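Local atomic coordinates of putative phosphoenolpyruvate-dependent sugar phosphotransferase system (PTS) permease (Klebsiella pneumoniae subsp. pneumoniae, PDB entry 3MTQ), a protein that probably serves as the IIA component of a mannose-type sugar phosphotransferase system, passing on phosphate during sugar uptake. Residues L80-D85 and P102-L107; L112-D117 and E133-A138; F32-L37 and T52-V57; I25-G30 and G89-E94; Q66-V71 and F95-S100. All coordinates share one frame; numbering follows the deposited sequence.

Contact 1: L80-D85 and P102-L107; sequences LIVITD and PHFHLL
Leu80, Val82 and Thr84 face strand 104-108 with their backbone polar groups and build a parallel ladder of five hydrogen bonds. Leu80 N and Leu80 O hold His103 O and His105 N, and Val82 N binds His105 O at 2.8 Å. The shortest rung runs from Leu107 N to Val82 O (2.7 Å) and is almost straight, 172° at the hydrogen; Thr84 N closes the series on Leu107 O. On the sheet face carrying Leu80, Val82, Phe104 and Leu106, Val82 CG2 meets Phe104 CE1 obliquely at 3.5 Å, while Leu80 CD2 lies at the edge of the same ring. With CG anti to the backbone N (chi1 -179°), the Phe104 ring leans toward the neighbouring strand, within reach of Val82. Leu106 CD1 rests 3.8 Å from Val82 CB and also touches Thr84 CG2. On the other face, Ile81 CG2 meets Leu107 CD1 at 3.7 Å.

Further out, Phe95 of helix 90-96 covers Val82 and Leu106, and Asn92 fixes the Thr84 hydroxyl. Ile131 packs on His105 and Leu107 from the opposite face. His105 ND1 bonds to Tyr144 OH of the second subunit, and at Leu107 the sheet continues into that subunit as an antiparallel ladder. Strands 79-84 and 104-108, joined through helix 90-96, form a beta-alpha-beta crossover of the open parallel sheet.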
# COMPACT_ATOMS: atom_id res chain seq x y z
N LEU A 80 -2.47 8.55 -18.69
CA LEU A 80 -1.78 7.49 -17.99
C LEU A 80 -1.45 7.96 -16.57
O LEU A 80 -0.68 8.91 -16.39
CB LEU A 80 -0.48 7.15 -18.72
CG LEU A 80 0.29 5.89 -18.31
CD1 LEU A 80 -0.71 4.71 -18.05
CD2 LEU A 80 1.34 5.55 -19.36
N ILE A 81 -2.04 7.29 -15.58
CA ILE A 81 -1.74 7.54 -14.17
C ILE A 81 -0.93 6.37 -13.61
O ILE A 81 -1.45 5.25 -13.49
CB ILE A 81 -3.03 7.80 -13.34
CG1 ILE A 81 -3.84 8.94 -13.98
CG2 ILE A 81 -2.67 8.13 -11.87
CD1 ILE A 81 -5.20 9.18 -13.31
N VAL A 82 0.35 6.61 -13.34
CA VAL A 82 1.25 5.59 -12.78
C VAL A 82 1.37 5.81 -11.28
O VAL A 82 1.62 6.95 -10.79
CB VAL A 82 2.66 5.61 -13.46
CG1 VAL A 82 3.52 4.47 -12.97
CG2 VAL A 82 2.57 5.56 -15.01
N ILE A 83 1.14 4.74 -10.53
CA ILE A 83 1.29 4.76 -9.07
C ILE A 83 2.31 3.69 -8.71
O ILE A 83 2.10 2.46 -8.99
CB ILE A 83 -0.03 4.49 -8.26
CG1 ILE A 83 -1.23 5.31 -8.75
CG2 ILE A 83 0.21 4.77 -6.78
CD1 ILE A 83 -2.08 4.65 -9.86
N THR A 84 3.44 4.12 -8.16
CA THR A 84 4.53 3.25 -7.83
C THR A 84 4.54 2.98 -6.33
O THR A 84 3.93 3.73 -5.52
CB THR A 84 5.89 3.84 -8.23
OG1 THR A 84 6.10 5.09 -7.49
CG2 THR A 84 5.94 4.14 -9.72
N ASP A 85 5.23 1.90 -5.94
CA ASP A 85 5.31 1.53 -4.52
C ASP A 85 5.98 2.59 -3.63
O ASP A 85 5.50 2.90 -2.52
CB ASP A 85 6.02 0.19 -4.30
CG ASP A 85 7.44 0.09 -4.91
OD1 ASP A 85 7.96 0.98 -5.61
OD2 ASP A 85 7.97 -1.06 -4.82
N PRO A 102 2.78 13.93 -22.68
CA PRO A 102 1.55 14.62 -22.30
C PRO A 102 0.59 13.66 -21.57
O PRO A 102 0.60 12.44 -21.80
CB PRO A 102 0.96 15.05 -23.64
CG PRO A 102 1.37 14.04 -24.57
CD PRO A 102 2.81 13.67 -24.13
N HIS A 103 -0.22 14.23 -20.70
CA HIS A 103 -1.27 13.49 -20.00
C HIS A 103 -0.71 12.38 -19.10
O HIS A 103 -1.40 11.43 -18.77
CB HIS A 103 -2.30 12.89 -20.97
CG HIS A 103 -2.83 13.84 -22.01
ND1 HIS A 103 -2.87 13.52 -23.35
CD2 HIS A 103 -3.42 15.06 -21.90
CE1 HIS A 103 -3.43 14.51 -24.03
NE2 HIS A 103 -3.76 15.47 -23.17
N PHE A 104 0.54 12.52 -18.70
CA PHE A 104 1.21 11.55 -17.83
C PHE A 104 1.27 12.07 -16.41
O PHE A 104 1.62 13.23 -16.15
CB PHE A 104 2.61 11.27 -18.36
CG PHE A 104 3.38 10.26 -17.56
CD1 PHE A 104 3.31 8.93 -17.87
CD2 PHE A 104 4.17 10.67 -16.50
CE1 PHE A 104 4.00 8.00 -17.12
CE2 PHE A 104 4.86 9.77 -15.75
CZ PHE A 104 4.79 8.42 -16.07
N HIS A 105 0.91 11.19 -15.48
CA HIS A 105 0.84 11.51 -14.06
C HIS A 105 1.51 10.42 -13.25
O HIS A 105 1.24 9.21 -13.49
CB HIS A 105 -0.61 11.66 -13.66
CG HIS A 105 -1.31 12.75 -14.40
ND1 HIS A 105 -1.30 14.07 -13.97
CD2 HIS A 105 -1.95 12.73 -15.59
CE1 HIS A 105 -1.96 14.80 -14.85
NE2 HIS A 105 -2.37 14.01 -15.83
N LEU A 106 2.41 10.82 -12.36
CA LEU A 106 3.22 9.90 -11.55
C LEU A 106 2.94 10.16 -10.09
O LEU A 106 3.19 11.27 -9.59
CB LEU A 106 4.74 10.02 -11.85
CG LEU A 106 5.68 9.04 -11.10
CD1 LEU A 106 5.29 7.54 -11.45
CD2 LEU A 106 7.19 9.30 -11.42
N LEU A 107 2.34 9.19 -9.43
CA LEU A 107 2.15 9.21 -8.00
C LEU A 107 3.08 8.17 -7.36
O LEU A 107 3.26 7.07 -7.90
CB LEU A 107 0.72 8.88 -7.66
CG LEU A 107 -0.41 9.84 -8.04
CD1 LEU A 107 -0.51 10.10 -9.57
CD2 LEU A 107 -1.70 9.25 -7.48

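Contact 2: L112-D117 and E133-A138; sequences LPLIID and EALTNA
Leu114 makes most of the apolar contact between these two helix segments, touching Ala134, Leu135 and Ala138. Its CG stands anti to the backbone N (chi1 173°), which carries CD1 across to helix 127-141. There CD1 of Leu114 lies 3.8 Å from Ala134 CB and 3.9 Å from Leu135 CD2. The two leucines run side by side and point the same way, and Leu114 also reaches Ile83 of the sheet. Nearer its backbone, Leu114 CB meets Ala138 CB at 3.8 Å. The same methyl also rests against the backbone, Ala138 CB lying 3.7 Å from Leu114 N. Pro113 adds the flank of its ring, its CB lying 4.1 Å from Ala138 CA.

Polar groups gather at the outer margin. Asp117 extends over Ala134, its CB 4.0 Å from Ala134 CB, and the Asp117 side chain crosses that of Asn137 at about a right angle. In the conformers given, Asp117 OD1 lies 2.9 Å from Asn137 ND2, with the carboxylate and amide planes 31° apart; both residues have a second conformer, which makes this approach doubtful as a fixed link.

The segment axes come within 8.3 Å and run at 140° to each other, a closeness that fits the small methyls of Ala134 and Ala138. Cohesion here therefore rests mainly on buried hydrocarbon between helices 112-120 and 127-141, while the polar pair at the margin is probably adaptable and contributes less certainly.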
# COMPACT_ATOMS: atom_id res chain seq x y z
N LEU A 112 -4.21 1.28 -0.77
CA LEU A 112 -5.59 0.98 -1.12
C LEU A 112 -6.51 2.18 -1.03
O LEU A 112 -7.28 2.47 -1.95
CB LEU A 112 -6.12 -0.15 -0.24
CG LEU A 112 -7.47 -0.76 -0.61
CD1 LEU A 112 -7.76 -1.03 -2.14
CD2 LEU A 112 -7.72 -2.05 0.24
N PRO A 113 -6.42 2.91 0.07
CA PRO A 113 -7.39 4.01 0.07
C PRO A 113 -7.22 4.91 -1.15
O PRO A 113 -8.22 5.38 -1.73
CB PRO A 113 -7.04 4.80 1.35
CG PRO A 113 -5.96 4.04 2.08
CD PRO A 113 -5.72 2.70 1.34
N LEU A 114 -5.99 5.21 -1.54
CA LEU A 114 -5.72 6.06 -2.73
C LEU A 114 -6.38 5.59 -3.99
O LEU A 114 -7.09 6.32 -4.70
CB LEU A 114 -4.22 6.21 -2.96
CG LEU A 114 -3.78 6.93 -4.23
CD1 LEU A 114 -4.22 8.40 -4.15
CD2 LEU A 114 -2.27 6.81 -4.37
N ILE A 115 -6.19 4.30 -4.28
CA ILE A 115 -6.84 3.72 -5.41
C ILE A 115 -8.38 3.74 -5.38
O ILE A 115 -9.01 4.09 -6.37
CB ILE A 115 -6.29 2.28 -5.63
CG1 ILE A 115 -4.77 2.31 -5.70
CG2 ILE A 115 -6.92 1.72 -6.89
CD1 ILE A 115 -4.24 3.36 -6.63
N ILE A 116 -8.97 3.43 -4.25
CA ILE A 116 -10.42 3.49 -4.09
C ILE A 116 -10.97 4.92 -4.33
O ILE A 116 -11.98 5.12 -5.03
CB ILE A 116 -10.84 2.99 -2.69
CG1 ILE A 116 -10.57 1.48 -2.58
CG2 ILE A 116 -12.32 3.24 -2.46
CD1 ILE A 116 -11.11 0.73 -3.76
N ASP A 117 -10.30 5.92 -3.75
CA ASP A 117 -10.72 7.32 -3.94
C ASP A 117 -10.64 7.76 -5.40
O ASP A 117 -11.55 8.44 -5.92
CB ASP A 117 -9.91 8.28 -3.07
CG ASP A 117 -10.70 9.54 -2.70
OD1 ASP A 117 -11.67 9.38 -1.94
OD2 ASP A 117 -10.39 10.67 -3.18
N GLU A 133 -6.88 15.62 -4.54
CA GLU A 133 -7.96 15.23 -3.60
C GLU A 133 -7.86 13.78 -3.13
O GLU A 133 -8.02 13.46 -1.92
CB GLU A 133 -9.35 15.51 -4.19
CG GLU A 133 -9.71 17.04 -4.24
CD GLU A 133 -11.12 17.35 -4.75
OE1 GLU A 133 -11.85 16.45 -5.24
OE2 GLU A 133 -11.48 18.54 -4.67
N ALA A 134 -7.62 12.87 -4.07
CA ALA A 134 -7.43 11.48 -3.71
C ALA A 134 -6.23 11.30 -2.75
O ALA A 134 -6.32 10.55 -1.79
CB ALA A 134 -7.26 10.59 -4.98
N LEU A 135 -5.12 11.95 -3.03
CA LEU A 135 -3.96 11.86 -2.17
C LEU A 135 -4.27 12.41 -0.79
O LEU A 135 -3.89 11.81 0.23
CB LEU A 135 -2.73 12.57 -2.74
CG LEU A 135 -2.05 11.75 -3.84
CD1 LEU A 135 -1.26 12.60 -4.74
CD2 LEU A 135 -1.19 10.64 -3.21
N THR A 136 -4.95 13.55 -0.75
CA THR A 136 -5.33 14.12 0.56
C THR A 136 -6.23 13.18 1.37
O THR A 136 -5.94 12.91 2.53
CB THR A 136 -6.03 15.47 0.40
OG1 THR A 136 -5.10 16.38 -0.18
CG2 THR A 136 -6.51 15.97 1.77
N ASN A 137 -7.25 12.63 0.73
CA ASN A 137 -8.23 11.74 1.37
C ASN A 137 -7.57 10.42 1.78
O ASN A 137 -7.90 9.84 2.83
CB ASN A 137 -9.41 11.47 0.41
CG ASN A 137 -10.71 11.11 1.14
OD1 ASN A 137 -11.27 11.91 1.89
ND2 ASN A 137 -11.20 9.91 0.88
N ALA A 138 -6.64 9.94 0.96
CA ALA A 138 -5.86 8.72 1.26
C ALA A 138 -4.99 8.91 2.50
O ALA A 138 -4.95 8.05 3.40
CB ALA A 138 -4.96 8.33 0.07

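Contact 3: F32-L37 and T52-V57; sequences FANGLL and TLCAYV
Thr52 sets its hydroxyl between the backbone N and the carbonyl carbon (chi1 62°), a rotation that turns OG1 toward Asn34 and leaves CG2 beside the backbone N. From the helix, Asn34 comes across the threonine at about a right angle, and in the conformer given Thr52 OG1 donates to Asn34 OD1 at 2.9 Å. The hydroxyl approaches from above the amide, 37° out of the carbonyl plane. The other branch of that amide, Asn34 ND2, lies 3.5 Å from Cys54 SG.

Beneath this polar rim, methyl groups pack against backbone and sulfur. Ala33 CB stands 3.9 Å from Leu53 O and 4.1 Å from Cys54 SG, between the side chains of Thr52 and Cys54. Thr52 CG2 touches Ala33 O, and one turn on, Leu37 CD2 reaches the same methyl at 4.0 Å.

Ser28 OG accepts from Ala33 N and so ties the start of the helix to strand 22-29, while the Phe32 ring meets Phe32 of the second subunit with parallel planes. Helix 32-44 thus returns over the edge strand, the two segment axes at 144°, as the connecting helix does in the beta-alpha-beta unit 22-29, 32-44, 50-55.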
# COMPACT_ATOMS: atom_id res chain seq x y z
N PHE A 32 3.67 -6.85 -5.10
CA PHE A 32 2.79 -5.92 -4.47
C PHE A 32 1.72 -5.42 -5.41
O PHE A 32 0.57 -5.52 -5.05
CB PHE A 32 3.67 -4.81 -3.95
CG PHE A 32 2.98 -3.60 -3.34
CD1 PHE A 32 1.63 -3.52 -3.03
CD2 PHE A 32 3.77 -2.54 -3.07
CE1 PHE A 32 1.10 -2.30 -2.45
CE2 PHE A 32 3.27 -1.35 -2.46
CZ PHE A 32 1.95 -1.27 -2.17
N ALA A 33 2.10 -4.92 -6.59
CA ALA A 33 1.16 -4.30 -7.54
C ALA A 33 -0.04 -5.26 -7.87
O ALA A 33 -1.21 -4.90 -7.91
CB ALA A 33 1.91 -3.78 -8.81
N ASN A 34 0.26 -6.55 -8.13
CA ASN A 34 -0.77 -7.53 -8.30
C ASN A 34 -1.65 -7.81 -7.10
O ASN A 34 -2.87 -7.91 -7.21
CB ASN A 34 -0.11 -8.82 -8.79
CG ASN A 34 0.11 -8.78 -10.26
OD1 ASN A 34 -0.64 -8.10 -10.96
ND2 ASN A 34 1.08 -9.56 -10.77
N GLY A 35 -1.02 -7.92 -5.93
CA GLY A 35 -1.75 -8.12 -4.68
C GLY A 35 -2.72 -6.96 -4.38
O GLY A 35 -3.85 -7.20 -3.98
N LEU A 36 -2.27 -5.72 -4.62
CA LEU A 36 -3.11 -4.52 -4.43
C LEU A 36 -4.30 -4.50 -5.41
O LEU A 36 -5.42 -4.21 -5.02
CB LEU A 36 -2.29 -3.22 -4.59
CG LEU A 36 -3.07 -1.92 -4.31
CD1 LEU A 36 -3.65 -1.97 -2.93
CD2 LEU A 36 -2.13 -0.76 -4.45
N LEU A 37 -4.04 -4.82 -6.67
CA LEU A 37 -5.12 -4.95 -7.66
C LEU A 37 -6.14 -6.00 -7.20
O LEU A 37 -7.31 -5.85 -7.42
CB LEU A 37 -4.56 -5.27 -9.05
CG LEU A 37 -5.61 -5.42 -10.16
CD1 LEU A 37 -6.37 -4.12 -10.31
CD2 LEU A 37 -4.90 -5.83 -11.47
N THR A 52 -0.47 -3.82 -14.36
CA THR A 52 0.52 -3.92 -13.30
C THR A 52 1.92 -4.15 -13.86
O THR A 52 2.12 -4.91 -14.83
CB THR A 52 0.21 -5.00 -12.30
OG1 THR A 52 0.23 -6.29 -12.99
CG2 THR A 52 -1.09 -4.75 -11.54
N LEU A 53 2.89 -3.49 -13.25
CA LEU A 53 4.28 -3.78 -13.53
C LEU A 53 4.91 -4.30 -12.24
O LEU A 53 5.00 -3.58 -11.26
CB LEU A 53 5.03 -2.58 -14.07
CG LEU A 53 6.45 -2.87 -14.58
CD1 LEU A 53 6.86 -2.00 -15.79
CD2 LEU A 53 7.53 -2.85 -13.47
N CYS A 54 5.35 -5.56 -12.25
CA CYS A 54 6.00 -6.13 -11.08
C CYS A 54 7.47 -6.42 -11.36
O CYS A 54 7.81 -7.40 -12.03
CB CYS A 54 5.28 -7.39 -10.61
SG CYS A 54 3.61 -7.28 -10.06
N ALA A 55 8.33 -5.60 -10.79
CA ALA A 55 9.77 -5.61 -11.02
C ALA A 55 10.53 -6.65 -10.23
O ALA A 55 10.18 -6.98 -9.10
CB ALA A 55 10.36 -4.22 -10.70
N TYR A 56 11.59 -7.18 -10.83
CA TYR A 56 12.49 -8.12 -10.15
C TYR A 56 11.83 -9.45 -9.78
O TYR A 56 12.22 -10.10 -8.81
CB TYR A 56 13.10 -7.48 -8.90
CG TYR A 56 13.67 -6.13 -9.19
CD1 TYR A 56 14.65 -5.97 -10.14
CD2 TYR A 56 13.23 -5.00 -8.53
CE1 TYR A 56 15.16 -4.76 -10.43
CE2 TYR A 56 13.75 -3.76 -8.82
CZ TYR A 56 14.71 -3.64 -9.75
OH TYR A 56 15.23 -2.43 -10.06
N VAL A 57 10.80 -9.84 -10.53
CA VAL A 57 10.25 -11.18 -10.35
C VAL A 57 11.01 -12.16 -11.27
O VAL A 57 11.02 -13.36 -11.00
CB VAL A 57 8.71 -11.25 -10.59
CG1 VAL A 57 7.99 -10.21 -9.75
CG2 VAL A 57 8.37 -11.06 -12.03

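Contact 4: I25-G30 and G89-E94; sequences IFASHG and GSVNNE
One water bridges His29 and Ser90, lying 2.9 Å from His29 NE2 and accepting from Ser90 N at the same distance of 2.9 Å. Ser90 N belongs to the first turn of helix 90-96, with Gly89 at the N-cap. The imidazole is also held by apolar contact. Val91 CG2 lies over one ring face, 4.0 Å from the centroid and 17° off the normal, as a CH-pi contact, while Gly89 CA and Ser90 N approach the ring edge. This placement follows from a His29 chi1 of -65°, with CG beside the backbone N. The second branch, Val91 CG1, packs on Ala27 CB at 3.6 Å, so the forked valine spans two residues on one side of the strand.

His29 ND1 bonds to Asp85 OD2, and this histidine-aspartate pair at the strand ends is consistent with the phosphate-accepting site of mannose-type IIA domains. At the end of the strand, Ser28 OG donates to Gly30 O (2.7 Å) from above its carbonyl plane. Strand 22-29 runs between strands 50-55 and 79-84; helix 90-96 covers it through Val91, which also reaches Ala55, and His29 O bonds to Ser39 OG of the second subunit.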
# COMPACT_ATOMS: atom_id res chain seq x y z
N ILE A 25 -1.45 2.40 -14.09
CA ILE A 25 -0.37 1.44 -13.94
C ILE A 25 -0.02 1.41 -12.43
O ILE A 25 0.18 2.48 -11.79
CB ILE A 25 0.89 1.80 -14.72
CG1 ILE A 25 0.67 1.72 -16.22
CG2 ILE A 25 2.06 0.88 -14.25
CD1 ILE A 25 1.78 2.41 -17.02
N PHE A 26 -0.06 0.22 -11.87
CA PHE A 26 0.51 -0.02 -10.55
C PHE A 26 1.86 -0.62 -10.80
O PHE A 26 1.99 -1.67 -11.50
CB PHE A 26 -0.28 -0.99 -9.66
CG PHE A 26 -1.70 -0.58 -9.34
CD1 PHE A 26 -2.20 0.70 -9.60
CD2 PHE A 26 -2.52 -1.51 -8.70
CE1 PHE A 26 -3.53 1.00 -9.29
CE2 PHE A 26 -3.83 -1.19 -8.37
CZ PHE A 26 -4.33 0.06 -8.67
N ALA A 27 2.88 0.04 -10.25
CA ALA A 27 4.26 -0.39 -10.44
C ALA A 27 4.99 -0.61 -9.12
O ALA A 27 5.05 0.24 -8.25
CB ALA A 27 5.02 0.55 -11.34
N SER A 28 5.52 -1.81 -8.94
CA SER A 28 6.16 -2.16 -7.66
C SER A 28 7.39 -3.05 -7.79
O SER A 28 7.57 -3.76 -8.79
CB SER A 28 5.14 -2.83 -6.72
OG SER A 28 4.82 -4.17 -7.19
N HIS A 29 8.23 -3.00 -6.74
CA HIS A 29 9.20 -4.06 -6.47
C HIS A 29 8.40 -5.31 -6.16
O HIS A 29 7.58 -5.36 -5.27
CB HIS A 29 10.10 -3.72 -5.26
CG HIS A 29 10.99 -2.53 -5.44
ND1 HIS A 29 10.54 -1.23 -5.33
CD2 HIS A 29 12.33 -2.45 -5.63
CE1 HIS A 29 11.55 -0.40 -5.51
NE2 HIS A 29 12.66 -1.11 -5.66
N GLY A 30 8.58 -6.38 -6.91
CA GLY A 30 7.86 -7.56 -6.54
C GLY A 30 6.37 -7.51 -6.83
O GLY A 30 5.88 -6.64 -7.56
N GLY A 89 12.75 4.87 -4.68
CA GLY A 89 13.04 3.51 -5.10
C GLY A 89 13.28 3.43 -6.59
O GLY A 89 12.89 4.32 -7.34
N SER A 90 13.85 2.30 -7.03
CA SER A 90 14.21 2.12 -8.43
C SER A 90 13.04 2.08 -9.39
O SER A 90 13.17 2.50 -10.53
CB SER A 90 15.08 0.88 -8.65
OG SER A 90 16.41 1.10 -8.20
N VAL A 91 11.91 1.54 -8.96
CA VAL A 91 10.74 1.54 -9.81
C VAL A 91 10.23 2.95 -10.05
O VAL A 91 10.04 3.35 -11.20
CB VAL A 91 9.65 0.65 -9.25
CG1 VAL A 91 8.41 0.72 -10.13
CG2 VAL A 91 10.16 -0.81 -9.12
N ASN A 92 10.09 3.76 -8.99
CA ASN A 92 9.65 5.13 -9.24
C ASN A 92 10.64 5.82 -10.16
O ASN A 92 10.26 6.53 -11.09
CB ASN A 92 9.51 5.94 -7.96
CG ASN A 92 8.73 7.24 -8.18
OD1 ASN A 92 7.53 7.21 -8.41
ND2 ASN A 92 9.42 8.39 -8.11
N ASN A 93 11.92 5.64 -9.88
CA ASN A 93 13.00 6.29 -10.64
C ASN A 93 12.84 6.06 -12.15
O ASN A 93 12.98 6.95 -12.95
CB ASN A 93 14.41 5.82 -10.18
CG ASN A 93 14.77 6.24 -8.73
OD1 ASN A 93 14.18 7.16 -8.16
ND2 ASN A 93 15.76 5.56 -8.15
N GLU A 94 12.56 4.82 -12.55
CA GLU A 94 12.44 4.55 -13.94
C GLU A 94 11.29 5.30 -14.64
O GLU A 94 11.34 5.49 -15.85
CB GLU A 94 12.29 3.02 -14.14
CG GLU A 94 13.52 2.28 -13.83
CD GLU A 94 14.63 2.59 -14.83
OE1 GLU A 94 14.36 2.72 -16.05
OE2 GLU A 94 15.77 2.74 -14.37
O HOH W 1 15.00 0.51 -5.07

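Contact 5: Q66-V71 and F95-S100; sequences QVEALV and FVRFLS
Val67 and Val71, one turn apart on helix 63-72, fit their branches against the rings of Phe95 and Phe98. Helix 63-72 and the end of helix 90-96 with its following 3-10 turn belong to the helical layer on one face of the parallel sheet, in an alpha/beta fold. Val67 CG1 is the central bump: it sits over one face of Phe95, 3.8 Å from the ring centroid, and also presses on Phe98 CE2 at 3.6 Å, filling the hollow between the two rings. Val71 takes the next position. Its CG2 lies over the centre of the Phe98 ring, 4.1 Å from the centroid and 11° off the normal, and leans on Phe95 CE1 at 3.9 Å. Its other methyl, CG1, meets Phe98 CD1.

Phe98 holds its ring in a slot. Arg97 CD lies against the face opposite Val71 CG2, toward the rim, and Glu68 CA stands at the edge, 3.9 Å from Phe98 CZ. A chi1 of -60° sends this ring to helix 63-72. Below, Phe95 rests on Val82 and Ala27, while Val71 touches Leu80, which joins the valine-phenylalanine layer to the sheet.

Charges close the outer rim. In the conformer given for Glu68, its carboxylate and the Arg97 guanidinium stand nearly perpendicular, 80° apart, in a salt bridge of charge alone: Glu68 OE2 lies over the guanidinium face, 3.4 Å from Arg97 NE, where no N-H points at it.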
# COMPACT_ATOMS: atom_id res chain seq x y z
N GLN A 66 11.41 -2.99 -19.82
CA GLN A 66 10.11 -3.38 -19.27
C GLN A 66 9.27 -2.10 -19.15
O GLN A 66 8.19 -2.00 -19.69
CB GLN A 66 10.30 -4.08 -17.90
CG GLN A 66 9.05 -4.77 -17.22
CD GLN A 66 9.40 -5.54 -15.91
OE1 GLN A 66 10.49 -5.39 -15.39
NE2 GLN A 66 8.45 -6.32 -15.37
N VAL A 67 9.82 -1.10 -18.49
CA VAL A 67 9.07 0.14 -18.27
C VAL A 67 8.72 0.88 -19.56
O VAL A 67 7.54 1.20 -19.78
CB VAL A 67 9.81 1.10 -17.27
CG1 VAL A 67 9.10 2.45 -17.20
CG2 VAL A 67 9.84 0.46 -15.89
N GLU A 68 9.72 1.16 -20.41
CA GLU A 68 9.54 1.94 -21.64
C GLU A 68 8.56 1.27 -22.60
O GLU A 68 7.79 1.94 -23.31
CB GLU A 68 10.89 2.20 -22.37
CG GLU A 68 11.86 3.22 -21.69
CD GLU A 68 12.69 4.04 -22.70
OE1 GLU A 68 12.89 3.55 -23.82
OE2 GLU A 68 13.13 5.17 -22.38
N ALA A 69 8.64 -0.06 -22.66
CA ALA A 69 7.79 -0.84 -23.54
C ALA A 69 6.33 -0.78 -23.09
O ALA A 69 5.45 -0.64 -23.93
CB ALA A 69 8.28 -2.29 -23.58
N LEU A 70 6.08 -0.89 -21.78
CA LEU A 70 4.73 -0.78 -21.24
C LEU A 70 4.10 0.59 -21.53
O LEU A 70 2.97 0.65 -22.02
CB LEU A 70 4.68 -1.07 -19.74
CG LEU A 70 3.32 -0.89 -19.05
CD1 LEU A 70 2.26 -1.85 -19.64
CD2 LEU A 70 3.46 -1.09 -17.55
N VAL A 71 4.82 1.67 -21.24
CA VAL A 71 4.29 3.03 -21.43
C VAL A 71 4.04 3.36 -22.90
O VAL A 71 3.03 3.97 -23.25
CB VAL A 71 5.25 4.08 -20.82
CG1 VAL A 71 4.77 5.51 -21.08
CG2 VAL A 71 5.45 3.79 -19.34
N PHE A 95 10.29 5.77 -13.88
CA PHE A 95 9.13 6.43 -14.46
C PHE A 95 9.26 7.96 -14.50
O PHE A 95 8.59 8.61 -15.30
CB PHE A 95 7.86 6.08 -13.68
CG PHE A 95 7.30 4.74 -14.03
CD1 PHE A 95 6.52 4.59 -15.15
CD2 PHE A 95 7.56 3.63 -13.24
CE1 PHE A 95 6.01 3.33 -15.49
CE2 PHE A 95 7.07 2.39 -13.56
CZ PHE A 95 6.28 2.23 -14.68
N VAL A 96 10.18 8.50 -13.70
CA VAL A 96 10.41 9.94 -13.66
C VAL A 96 10.70 10.55 -15.06
O VAL A 96 10.32 11.69 -15.35
CB VAL A 96 11.50 10.24 -12.60
CG1 VAL A 96 12.06 11.66 -12.69
CG2 VAL A 96 10.92 9.94 -11.22
N ARG A 97 11.28 9.75 -15.95
CA ARG A 97 11.65 10.24 -17.28
C ARG A 97 10.43 10.58 -18.12
O ARG A 97 10.53 11.38 -19.05
CB ARG A 97 12.51 9.21 -18.03
CG ARG A 97 11.96 7.83 -18.01
CD ARG A 97 12.29 7.02 -19.25
NE ARG A 97 13.54 7.41 -19.89
CZ ARG A 97 14.72 6.81 -19.74
NH1 ARG A 97 15.79 7.28 -20.40
NH2 ARG A 97 14.86 5.76 -18.94
N PHE A 98 9.30 9.95 -17.82
CA PHE A 98 8.06 10.15 -18.60
C PHE A 98 7.25 11.38 -18.24
O PHE A 98 6.22 11.65 -18.87
CB PHE A 98 7.17 8.92 -18.52
CG PHE A 98 7.82 7.71 -19.06
CD1 PHE A 98 7.82 7.45 -20.41
CD2 PHE A 98 8.49 6.83 -18.21
CE1 PHE A 98 8.45 6.31 -20.91
CE2 PHE A 98 9.13 5.69 -18.71
CZ PHE A 98 9.10 5.45 -20.07
N LEU A 99 7.73 12.19 -17.32
CA LEU A 99 7.05 13.45 -17.09
C LEU A 99 7.09 14.39 -18.34
O LEU A 99 6.47 15.46 -18.33
CB LEU A 99 7.63 14.14 -15.85
CG LEU A 99 7.61 13.37 -14.52
CD1 LEU A 99 8.50 14.03 -13.47
CD2 LEU A 99 6.18 13.17 -14.00
N SER A 100 7.84 14.04 -19.39
CA SER A 100 7.76 14.77 -20.67
C SER A 100 6.60 14.28 -21.58
O SER A 100 6.30 14.92 -22.60
CB SER A 100 9.08 14.70 -21.45
OG SER A 100 9.52 13.36 -21.59

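In the fold
Contacts 1, 3 and 4 all reach the four-stranded parallel sheet, ordered 50-55, 22-29, 79-84, 104-108. Contact 3 is nested inside the chain loop that contact 4 closes, and their centres lie about 9 Å apart. Contacts 4 and 5 share helix 90-96, and contact 5 is about 9 Å from contact 1 between centres; contact 1 alternates along the chain with both. Contact 2 comes last, about 23 Å from contact 5 between centres, on the opposite side of the chain's centre. The sheet is thus covered by helices on both faces. Contacts 1 and 4 meet near the subunit interface, where the probable phosphate-transfer site would lie.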